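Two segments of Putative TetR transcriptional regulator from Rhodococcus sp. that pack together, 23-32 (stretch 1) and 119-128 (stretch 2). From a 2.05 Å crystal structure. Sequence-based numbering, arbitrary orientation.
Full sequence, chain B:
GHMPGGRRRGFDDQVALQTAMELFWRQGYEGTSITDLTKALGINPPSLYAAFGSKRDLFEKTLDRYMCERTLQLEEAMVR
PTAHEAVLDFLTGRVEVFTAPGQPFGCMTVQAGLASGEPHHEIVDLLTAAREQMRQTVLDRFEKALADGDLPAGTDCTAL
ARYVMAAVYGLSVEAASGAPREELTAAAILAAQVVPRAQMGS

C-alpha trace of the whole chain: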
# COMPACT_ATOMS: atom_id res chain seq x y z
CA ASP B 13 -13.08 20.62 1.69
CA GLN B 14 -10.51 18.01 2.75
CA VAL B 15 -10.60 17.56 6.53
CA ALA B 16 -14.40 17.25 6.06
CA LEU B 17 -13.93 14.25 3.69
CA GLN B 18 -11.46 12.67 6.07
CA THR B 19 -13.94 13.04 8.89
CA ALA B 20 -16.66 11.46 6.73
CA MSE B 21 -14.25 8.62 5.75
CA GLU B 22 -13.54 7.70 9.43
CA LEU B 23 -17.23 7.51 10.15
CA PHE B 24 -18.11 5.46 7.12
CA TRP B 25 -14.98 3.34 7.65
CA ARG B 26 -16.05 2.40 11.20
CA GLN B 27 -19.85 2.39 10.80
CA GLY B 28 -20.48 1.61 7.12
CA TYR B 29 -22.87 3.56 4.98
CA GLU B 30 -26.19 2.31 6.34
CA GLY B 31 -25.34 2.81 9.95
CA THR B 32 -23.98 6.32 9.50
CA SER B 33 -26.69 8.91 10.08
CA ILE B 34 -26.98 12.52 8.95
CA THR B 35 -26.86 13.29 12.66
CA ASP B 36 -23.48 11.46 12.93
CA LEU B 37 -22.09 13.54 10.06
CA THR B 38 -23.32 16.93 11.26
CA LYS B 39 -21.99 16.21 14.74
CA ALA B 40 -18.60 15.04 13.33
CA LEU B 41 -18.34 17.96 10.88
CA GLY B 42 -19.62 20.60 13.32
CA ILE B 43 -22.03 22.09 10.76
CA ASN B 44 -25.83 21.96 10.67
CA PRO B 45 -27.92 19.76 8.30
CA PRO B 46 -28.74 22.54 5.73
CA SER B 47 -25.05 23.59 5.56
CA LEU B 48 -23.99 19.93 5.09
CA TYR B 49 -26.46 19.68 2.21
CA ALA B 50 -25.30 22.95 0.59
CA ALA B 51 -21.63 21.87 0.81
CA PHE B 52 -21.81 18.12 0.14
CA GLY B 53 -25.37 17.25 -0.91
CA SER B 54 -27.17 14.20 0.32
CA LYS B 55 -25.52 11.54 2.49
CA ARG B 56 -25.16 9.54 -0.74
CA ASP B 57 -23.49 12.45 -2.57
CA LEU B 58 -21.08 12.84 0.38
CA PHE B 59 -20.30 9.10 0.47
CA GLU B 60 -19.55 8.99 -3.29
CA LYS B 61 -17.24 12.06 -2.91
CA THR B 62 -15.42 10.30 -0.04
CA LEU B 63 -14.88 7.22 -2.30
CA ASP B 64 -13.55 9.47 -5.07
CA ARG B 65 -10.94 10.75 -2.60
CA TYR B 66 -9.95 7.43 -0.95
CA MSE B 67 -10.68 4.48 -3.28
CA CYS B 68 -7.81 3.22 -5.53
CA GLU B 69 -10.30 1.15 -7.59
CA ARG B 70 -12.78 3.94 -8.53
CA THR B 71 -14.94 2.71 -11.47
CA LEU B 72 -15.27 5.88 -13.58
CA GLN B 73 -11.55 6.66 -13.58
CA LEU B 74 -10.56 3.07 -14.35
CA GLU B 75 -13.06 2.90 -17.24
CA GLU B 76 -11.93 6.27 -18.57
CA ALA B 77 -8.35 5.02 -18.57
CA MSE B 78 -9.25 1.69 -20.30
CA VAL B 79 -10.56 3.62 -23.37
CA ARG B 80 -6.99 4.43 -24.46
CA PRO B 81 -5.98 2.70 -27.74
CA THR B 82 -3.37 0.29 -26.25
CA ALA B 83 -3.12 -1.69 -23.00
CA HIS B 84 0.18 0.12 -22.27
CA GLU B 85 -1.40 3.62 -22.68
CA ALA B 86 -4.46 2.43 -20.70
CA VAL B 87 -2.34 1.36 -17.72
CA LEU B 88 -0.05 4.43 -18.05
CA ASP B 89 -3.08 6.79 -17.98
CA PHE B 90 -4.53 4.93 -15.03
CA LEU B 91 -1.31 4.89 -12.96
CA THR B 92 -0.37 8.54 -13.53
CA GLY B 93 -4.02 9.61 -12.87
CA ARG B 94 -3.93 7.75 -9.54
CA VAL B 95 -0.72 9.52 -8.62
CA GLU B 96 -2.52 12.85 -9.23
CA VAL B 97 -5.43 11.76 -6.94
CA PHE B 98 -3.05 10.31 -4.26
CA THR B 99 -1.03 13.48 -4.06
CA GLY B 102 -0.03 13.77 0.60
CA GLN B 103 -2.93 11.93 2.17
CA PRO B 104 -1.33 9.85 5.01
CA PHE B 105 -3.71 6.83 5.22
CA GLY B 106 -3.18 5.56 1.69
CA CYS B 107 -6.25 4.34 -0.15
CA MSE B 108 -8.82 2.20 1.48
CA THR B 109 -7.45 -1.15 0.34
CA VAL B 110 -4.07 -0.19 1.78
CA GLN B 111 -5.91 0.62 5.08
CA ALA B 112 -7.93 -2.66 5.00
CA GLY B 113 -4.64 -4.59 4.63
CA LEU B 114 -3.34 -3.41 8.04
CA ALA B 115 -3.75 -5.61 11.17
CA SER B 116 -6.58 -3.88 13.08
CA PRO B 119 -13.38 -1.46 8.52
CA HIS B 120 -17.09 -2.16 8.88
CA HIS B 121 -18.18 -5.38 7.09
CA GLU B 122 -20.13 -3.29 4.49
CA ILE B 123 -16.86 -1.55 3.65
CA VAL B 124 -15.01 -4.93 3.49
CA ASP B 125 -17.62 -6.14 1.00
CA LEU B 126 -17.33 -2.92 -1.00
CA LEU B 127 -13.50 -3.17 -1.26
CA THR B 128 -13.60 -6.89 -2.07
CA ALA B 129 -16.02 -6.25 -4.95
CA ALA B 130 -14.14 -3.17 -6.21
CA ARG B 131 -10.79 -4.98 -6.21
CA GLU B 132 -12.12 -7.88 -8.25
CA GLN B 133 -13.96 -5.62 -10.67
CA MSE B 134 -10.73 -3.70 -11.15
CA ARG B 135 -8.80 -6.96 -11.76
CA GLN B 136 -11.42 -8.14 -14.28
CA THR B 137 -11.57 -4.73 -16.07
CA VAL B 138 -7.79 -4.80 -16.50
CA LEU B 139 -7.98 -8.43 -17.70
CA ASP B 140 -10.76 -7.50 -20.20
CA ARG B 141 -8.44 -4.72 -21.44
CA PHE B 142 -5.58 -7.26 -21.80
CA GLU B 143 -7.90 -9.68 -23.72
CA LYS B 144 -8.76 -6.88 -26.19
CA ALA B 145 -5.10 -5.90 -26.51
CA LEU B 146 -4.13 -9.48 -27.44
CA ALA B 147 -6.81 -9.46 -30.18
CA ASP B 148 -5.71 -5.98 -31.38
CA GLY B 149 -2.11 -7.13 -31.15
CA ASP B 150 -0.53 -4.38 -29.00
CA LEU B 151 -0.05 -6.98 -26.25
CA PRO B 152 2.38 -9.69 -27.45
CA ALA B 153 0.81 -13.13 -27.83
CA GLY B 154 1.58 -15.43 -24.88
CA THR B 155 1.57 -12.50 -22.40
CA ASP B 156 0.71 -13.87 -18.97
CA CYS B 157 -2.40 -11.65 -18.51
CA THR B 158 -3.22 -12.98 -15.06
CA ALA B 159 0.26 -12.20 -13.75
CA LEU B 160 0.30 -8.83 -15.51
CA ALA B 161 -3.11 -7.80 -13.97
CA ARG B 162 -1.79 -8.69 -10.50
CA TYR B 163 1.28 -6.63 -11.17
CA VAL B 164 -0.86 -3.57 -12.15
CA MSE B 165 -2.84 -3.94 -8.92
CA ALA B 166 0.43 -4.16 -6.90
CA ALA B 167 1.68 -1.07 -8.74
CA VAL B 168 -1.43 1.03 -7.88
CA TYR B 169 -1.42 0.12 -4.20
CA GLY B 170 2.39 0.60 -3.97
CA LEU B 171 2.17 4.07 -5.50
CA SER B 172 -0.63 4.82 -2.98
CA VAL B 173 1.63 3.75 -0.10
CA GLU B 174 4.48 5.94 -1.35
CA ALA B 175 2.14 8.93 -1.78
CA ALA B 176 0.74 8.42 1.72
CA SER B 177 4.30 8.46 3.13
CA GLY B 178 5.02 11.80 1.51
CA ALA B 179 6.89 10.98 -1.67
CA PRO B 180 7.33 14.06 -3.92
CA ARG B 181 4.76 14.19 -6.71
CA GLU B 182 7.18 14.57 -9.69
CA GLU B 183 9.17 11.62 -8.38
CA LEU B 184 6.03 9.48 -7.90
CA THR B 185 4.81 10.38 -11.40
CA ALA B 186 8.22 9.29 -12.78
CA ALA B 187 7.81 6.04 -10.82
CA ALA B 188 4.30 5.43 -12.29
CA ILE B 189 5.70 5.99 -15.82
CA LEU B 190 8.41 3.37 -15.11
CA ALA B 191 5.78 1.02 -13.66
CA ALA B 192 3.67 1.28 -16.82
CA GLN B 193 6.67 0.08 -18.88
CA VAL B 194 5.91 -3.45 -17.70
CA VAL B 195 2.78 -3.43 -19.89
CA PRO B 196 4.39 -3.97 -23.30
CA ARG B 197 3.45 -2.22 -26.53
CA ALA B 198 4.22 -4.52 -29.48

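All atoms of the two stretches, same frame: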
# COMPACT_ATOMS: atom_id res chain seq x y z
N LEU B 23 -15.90 7.95 9.78
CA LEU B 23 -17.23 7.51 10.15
C LEU B 23 -17.68 6.36 9.32
O LEU B 23 -18.15 5.37 9.84
CB LEU B 23 -18.26 8.64 9.97
CG LEU B 23 -18.51 9.57 11.13
CD1 LEU B 23 -19.39 10.72 10.66
CD2 LEU B 23 -19.16 8.81 12.30
N PHE B 24 -17.61 6.51 8.00
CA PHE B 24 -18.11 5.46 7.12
C PHE B 24 -17.21 4.24 7.29
O PHE B 24 -17.65 3.09 7.17
CB PHE B 24 -18.11 5.89 5.63
CG PHE B 24 -19.10 6.99 5.26
CD1 PHE B 24 -20.46 6.87 5.51
CD2 PHE B 24 -18.67 8.12 4.57
CE1 PHE B 24 -21.37 7.87 5.13
CE2 PHE B 24 -19.57 9.13 4.19
CZ PHE B 24 -20.91 8.99 4.47
N TRP B 25 -15.92 4.48 7.54
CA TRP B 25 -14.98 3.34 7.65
C TRP B 25 -15.43 2.46 8.81
O TRP B 25 -15.57 1.26 8.65
CB TRP B 25 -13.57 3.84 7.91
CG TRP B 25 -12.55 2.77 8.03
CD1 TRP B 25 -12.04 2.23 9.19
CD2 TRP B 25 -11.89 2.10 6.95
NE1 TRP B 25 -11.10 1.26 8.89
CE2 TRP B 25 -10.97 1.17 7.52
CE3 TRP B 25 -11.95 2.21 5.55
CZ2 TRP B 25 -10.15 0.34 6.75
CZ3 TRP B 25 -11.15 1.40 4.79
CH2 TRP B 25 -10.25 0.46 5.39
N ARG B 26 -15.68 3.09 9.96
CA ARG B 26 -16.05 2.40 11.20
C ARG B 26 -17.49 1.89 11.22
O ARG B 26 -17.76 0.79 11.72
CB ARG B 26 -15.81 3.32 12.39
CG ARG B 26 -16.18 2.69 13.75
CD ARG B 26 -15.96 3.63 14.92
NE ARG B 26 -17.00 4.67 14.99
CZ ARG B 26 -16.82 5.93 14.61
NH1 ARG B 26 -15.65 6.34 14.11
NH2 ARG B 26 -17.82 6.77 14.73
N GLN B 27 -18.42 2.70 10.69
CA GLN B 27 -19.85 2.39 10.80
C GLN B 27 -20.50 1.81 9.52
O GLN B 27 -21.61 1.29 9.58
CB GLN B 27 -20.64 3.64 11.25
CG GLN B 27 -20.10 4.39 12.49
CD GLN B 27 -21.00 5.53 12.97
OE1 GLN B 27 -21.52 6.34 12.17
NE2 GLN B 27 -21.21 5.57 14.26
N GLY B 28 -19.84 1.94 8.38
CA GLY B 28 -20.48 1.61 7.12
C GLY B 28 -21.45 2.71 6.70
O GLY B 28 -21.65 3.70 7.41
N TYR B 29 -22.01 2.56 5.52
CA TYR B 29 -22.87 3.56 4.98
C TYR B 29 -24.20 3.60 5.73
O TYR B 29 -24.59 4.64 6.24
CB TYR B 29 -23.09 3.30 3.48
CG TYR B 29 -24.01 4.33 2.85
CD1 TYR B 29 -23.52 5.60 2.52
CD2 TYR B 29 -25.36 4.04 2.58
CE1 TYR B 29 -24.34 6.58 1.92
CE2 TYR B 29 -26.19 5.01 2.00
CZ TYR B 29 -25.68 6.28 1.67
OH TYR B 29 -26.49 7.27 1.11
N GLU B 30 -24.82 2.44 5.84
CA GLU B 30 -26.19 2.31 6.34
C GLU B 30 -26.33 2.78 7.75
O GLU B 30 -27.34 3.38 8.09
CB GLU B 30 -26.64 0.85 6.27
CG GLU B 30 -26.83 0.38 4.87
CD GLU B 30 -27.56 -0.95 4.75
OE1 GLU B 30 -28.19 -1.41 5.75
OE2 GLU B 30 -27.49 -1.53 3.63
N GLY B 31 -25.30 2.52 8.55
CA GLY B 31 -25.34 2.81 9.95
C GLY B 31 -24.78 4.16 10.27
O GLY B 31 -24.67 4.49 11.44
N THR B 32 -24.42 4.95 9.27
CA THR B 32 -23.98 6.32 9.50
C THR B 32 -25.15 7.26 9.25
O THR B 32 -25.75 7.21 8.17
CB THR B 32 -22.83 6.70 8.58
OG1 THR B 32 -21.70 5.93 8.94
CG2 THR B 32 -22.45 8.18 8.74
N PRO B 119 -12.24 -2.03 9.27
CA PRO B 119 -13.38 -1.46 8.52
C PRO B 119 -14.65 -2.23 8.78
O PRO B 119 -14.60 -3.45 8.95
CB PRO B 119 -12.99 -1.63 7.04
CG PRO B 119 -11.99 -2.79 7.05
CD PRO B 119 -11.29 -2.74 8.40
N HIS B 120 -15.78 -1.52 8.81
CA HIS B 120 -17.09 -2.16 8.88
C HIS B 120 -17.25 -3.25 7.80
O HIS B 120 -16.69 -3.14 6.70
CB HIS B 120 -18.17 -1.09 8.74
CG HIS B 120 -19.52 -1.56 9.13
ND1 HIS B 120 -20.37 -2.18 8.24
CD2 HIS B 120 -20.16 -1.58 10.33
CE1 HIS B 120 -21.49 -2.52 8.86
NE2 HIS B 120 -21.39 -2.16 10.12
N HIS B 121 -18.01 -4.30 8.10
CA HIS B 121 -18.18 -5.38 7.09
C HIS B 121 -18.73 -4.91 5.70
O HIS B 121 -18.30 -5.43 4.66
CB HIS B 121 -18.97 -6.60 7.66
CG HIS B 121 -20.39 -6.30 7.97
ND1 HIS B 121 -21.41 -6.50 7.06
CD2 HIS B 121 -20.98 -5.79 9.09
CE1 HIS B 121 -22.56 -6.13 7.60
NE2 HIS B 121 -22.32 -5.70 8.83
N GLU B 122 -19.60 -3.90 5.71
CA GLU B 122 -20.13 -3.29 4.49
C GLU B 122 -18.99 -2.74 3.63
O GLU B 122 -19.02 -2.84 2.40
CB GLU B 122 -21.03 -2.10 4.84
CG GLU B 122 -22.50 -2.40 5.17
CD GLU B 122 -23.29 -1.11 5.56
OE1 GLU B 122 -23.99 -1.15 6.60
OE2 GLU B 122 -23.21 -0.07 4.86
N ILE B 123 -17.99 -2.17 4.31
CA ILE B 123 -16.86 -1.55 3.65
C ILE B 123 -15.91 -2.64 3.14
O ILE B 123 -15.36 -2.51 2.06
CB ILE B 123 -16.11 -0.57 4.59
CG1 ILE B 123 -17.03 0.55 5.09
CG2 ILE B 123 -14.83 -0.01 3.88
CD1 ILE B 123 -17.51 1.60 4.06
N VAL B 124 -15.77 -3.74 3.92
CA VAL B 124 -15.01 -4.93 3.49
C VAL B 124 -15.58 -5.48 2.18
O VAL B 124 -14.84 -5.77 1.24
CB VAL B 124 -15.04 -6.06 4.60
CG1 VAL B 124 -14.50 -7.38 4.06
CG2 VAL B 124 -14.27 -5.62 5.84
N ASP B 125 -16.91 -5.64 2.16
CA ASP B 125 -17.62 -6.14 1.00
C ASP B 125 -17.44 -5.21 -0.20
O ASP B 125 -17.17 -5.66 -1.32
CB ASP B 125 -19.11 -6.38 1.34
CG ASP B 125 -19.31 -7.57 2.26
OD1 ASP B 125 -18.34 -8.34 2.47
OD2 ASP B 125 -20.43 -7.76 2.77
N LEU B 126 -17.51 -3.92 0.06
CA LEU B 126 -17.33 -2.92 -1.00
C LEU B 126 -15.90 -3.00 -1.63
O LEU B 126 -15.75 -3.02 -2.85
CB LEU B 126 -17.62 -1.51 -0.41
CG LEU B 126 -17.43 -0.25 -1.27
CD1 LEU B 126 -17.80 0.96 -0.46
CD2 LEU B 126 -16.03 -0.06 -1.70
N LEU B 127 -14.87 -3.02 -0.78
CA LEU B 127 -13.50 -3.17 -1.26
C LEU B 127 -13.23 -4.49 -1.96
O LEU B 127 -12.54 -4.50 -2.96
CB LEU B 127 -12.48 -2.97 -0.11
CG LEU B 127 -12.47 -1.56 0.48
CD1 LEU B 127 -11.54 -1.44 1.71
CD2 LEU B 127 -12.07 -0.61 -0.63
N THR B 128 -13.75 -5.59 -1.43
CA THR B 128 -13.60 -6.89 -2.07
C THR B 128 -14.19 -6.90 -3.48
O THR B 128 -13.52 -7.37 -4.42
CB THR B 128 -14.26 -8.00 -1.24
OG1 THR B 128 -13.66 -8.02 0.06
CG2 THR B 128 -14.08 -9.34 -1.88

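How do the two backbones meet? The helix that ends at Gln27 and the helix that starts at His121 run at 104° to each other, their axes 8.3 Å apart at closest approach. The contact involves the end of the first helix and the turn after it. By CA position, Trp25 pairs with Pro119 (CA to CA 5.1 Å) and Arg26 with His120 (CA to CA 5.2 Å). Near the end of its helix, Trp25 has a carbonyl free to accept from the other stretch: His120 N donates to Trp25 O at 2.8 Å, almost straight at 176°.

Why is glycine suited to position 28? Gly28 leaves the helix with positive phi, and at its backbone angles a CB would be jammed against the preceding carbonyl. That CB would also point toward stretch 2 and clash with His120 ND1 at 2.8 Å. Its absence lets the His120 side chain sit close. Gly28 N is 3.5 Å from His120 CB.

What does Glu122 do with its carboxylate? It reaches the turn that follows Gly28 and accepts from two backbone amides there. Glu30 N donates to Glu122 OE2 at 3.1 Å with good geometry, while the bond from Tyr29 N to the same Glu122 OE2, at 3.0 Å, is weak because its angle is only 126°. At its own helix start, Glu122 N donates to His120 ND1 at 3.2 Å, so the His120 side chain caps that helix.

How is the apolar part packed? The CA-to-CB bond of Trp25 points away from stretch 2, yet its t rotamer brings the indole back. Pro119 CB lies over one face of the indole, 3.5 Å from Trp25 CZ2, in a CH-pi contact. Ile123 CG2 approaches Trp25 CE3 at 4.0 Å and Leu127 CD1 approaches Trp25 CZ3 at 4.2 Å, one helical turn apart. Ile123 also packs against backbone, its CG1 3.3 Å from Phe24 O.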